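Local atomic coordinates of PaxB (PDB entry 6EK4), a protein that probably acts as one component of a two-component alpha-helical pore-forming toxin, as in the related YaxAB system. Residues K20-A25 against D56-A61. Numbering follows the deposited sequence.
Sequences KTLSQA and DLDEAA. With NA (sodium ion), chain E.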
# COMPACT_ATOMS: atom_id res chain seq x y z
N LYS A 20 15.58 1.79 -10.87
CA LYS A 20 14.99 0.60 -10.23
C LYS A 20 13.94 1.02 -9.21
O LYS A 20 12.85 0.46 -9.17
CB LYS A 20 16.07 -0.26 -9.56
CG LYS A 20 15.59 -1.64 -9.15
CD LYS A 20 16.67 -2.41 -8.40
CE LYS A 20 16.22 -3.83 -8.10
NZ LYS A 20 17.09 -4.49 -7.09
N THR A 21 14.29 2.00 -8.38
CA THR A 21 13.35 2.57 -7.42
C THR A 21 12.13 3.18 -8.13
O THR A 21 11.01 3.13 -7.61
CB THR A 21 14.03 3.65 -6.55
OG1 THR A 21 15.15 3.07 -5.86
CG2 THR A 21 13.06 4.24 -5.53
N LEU A 22 12.37 3.75 -9.31
CA LEU A 22 11.30 4.33 -10.13
C LEU A 22 10.39 3.22 -10.67
O LEU A 22 9.17 3.29 -10.50
CB LEU A 22 11.90 5.13 -11.30
CG LEU A 22 11.03 6.19 -11.97
CD1 LEU A 22 11.87 7.02 -12.94
CD2 LEU A 22 9.83 5.59 -12.70
N SER A 23 10.99 2.22 -11.30
CA SER A 23 10.23 1.14 -11.94
C SER A 23 9.56 0.19 -10.95
O SER A 23 8.46 -0.30 -11.21
CB SER A 23 11.13 0.34 -12.89
OG SER A 23 11.59 1.15 -13.96
N GLN A 24 10.22 -0.06 -9.82
CA GLN A 24 9.65 -0.92 -8.77
C GLN A 24 8.43 -0.26 -8.14
O GLN A 24 7.47 -0.95 -7.78
CB GLN A 24 10.70 -1.23 -7.70
CG GLN A 24 10.25 -2.20 -6.62
CD GLN A 24 9.94 -3.59 -7.16
OE1 GLN A 24 10.79 -4.22 -7.79
NE2 GLN A 24 8.73 -4.07 -6.92
N ALA A 25 8.47 1.06 -8.00
CA ALA A 25 7.33 1.81 -7.46
C ALA A 25 6.13 1.75 -8.40
O ALA A 25 4.99 1.64 -7.95
CB ALA A 25 7.72 3.26 -7.21
N ASP A 56 2.92 4.54 -18.14
CA ASP A 56 3.27 5.43 -19.25
C ASP A 56 4.52 6.25 -18.95
O ASP A 56 5.35 6.47 -19.84
CB ASP A 56 2.11 6.38 -19.58
CG ASP A 56 0.98 5.70 -20.33
OD1 ASP A 56 1.22 4.68 -21.02
OD2 ASP A 56 -0.17 6.20 -20.25
N LEU A 57 4.65 6.71 -17.71
CA LEU A 57 5.83 7.46 -17.27
C LEU A 57 7.06 6.56 -17.31
O LEU A 57 8.13 6.98 -17.77
CB LEU A 57 5.62 8.01 -15.86
CG LEU A 57 6.66 9.01 -15.33
CD1 LEU A 57 6.02 9.98 -14.35
CD2 LEU A 57 7.85 8.31 -14.68
N ASP A 58 6.91 5.33 -16.84
CA ASP A 58 7.99 4.34 -16.86
C ASP A 58 8.44 4.04 -18.29
O ASP A 58 9.63 3.92 -18.56
CB ASP A 58 7.54 3.05 -16.17
CG ASP A 58 8.69 2.10 -15.89
OD1 ASP A 58 9.70 2.55 -15.32
OD2 ASP A 58 8.57 0.91 -16.23
N GLU A 59 7.47 3.92 -19.20
CA GLU A 59 7.75 3.71 -20.63
C GLU A 59 8.55 4.87 -21.22
O GLU A 59 9.49 4.65 -21.99
CB GLU A 59 6.44 3.55 -21.42
CG GLU A 59 5.76 2.20 -21.23
CD GLU A 59 4.29 2.21 -21.65
OE1 GLU A 59 3.92 3.00 -22.55
OE2 GLU A 59 3.51 1.42 -21.09
N ALA A 60 8.18 6.09 -20.85
CA ALA A 60 8.87 7.29 -21.31
C ALA A 60 10.31 7.34 -20.79
O ALA A 60 11.23 7.70 -21.52
CB ALA A 60 8.12 8.54 -20.89
N ALA A 61 10.48 6.96 -19.52
CA ALA A 61 11.80 6.93 -18.90
C ALA A 61 12.72 5.89 -19.57
O ALA A 61 13.89 6.18 -19.82
CB ALA A 61 11.68 6.63 -17.41
NA NA E . 0.92 3.49 -23.38
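Leu22 and Ser23 of helix 19-35 meet Leu57, Asp58 and Ala61 of helix 42-73, a worked example of how two nearly antiparallel helices combine a small apolar patch with one polar pair. The segment axes approach to 10.0 Å, with 151° between their directions, and the CA atoms come nearest at Ser23 and Asp58, 6.3 Å apart.

The apolar part centres on Leu22, whose two methyls divide the work. Its CD2 packs on CD2 of Leu57 at 3.9 Å, the two side chains crossing at about a right angle, while its CD1 lies more loosely, 4.5 Å from CB of Ala61. Around them, helix 247-321 supplies Gln301 and Leu305 against Leu22, and helix 101-141 supplies Met133 against both Leu57 and Ala61.

The polar part lies beside this patch. Ser23 OG lies 2.7 Å from Asp58 OD1 and also within reach of the carbonyl O of Val19, one turn back in its own helix. Asp58 holds CG anti to its backbone N (chi1 -167°), which sets CG on the Ser23 side of the flank, and OD1 is the oxygen turned to the serine; OD2 forms a salt bridge with Arg62. The buried carboxylate thus has a cationic partner, which would probably help it stay ionised. Leu22 and Asp58 slide past each other in opposite directions, Leu22 CD2 coming 4.0 Å from Asp58 OD1.

Outside the contact with 20-25, Asp56 OD1 binds a sodium ion at 2.7 Å.

Two successive, nearly antiparallel helices joined through residues 36-41 form a helical hairpin within an elongated, all-helical bundle.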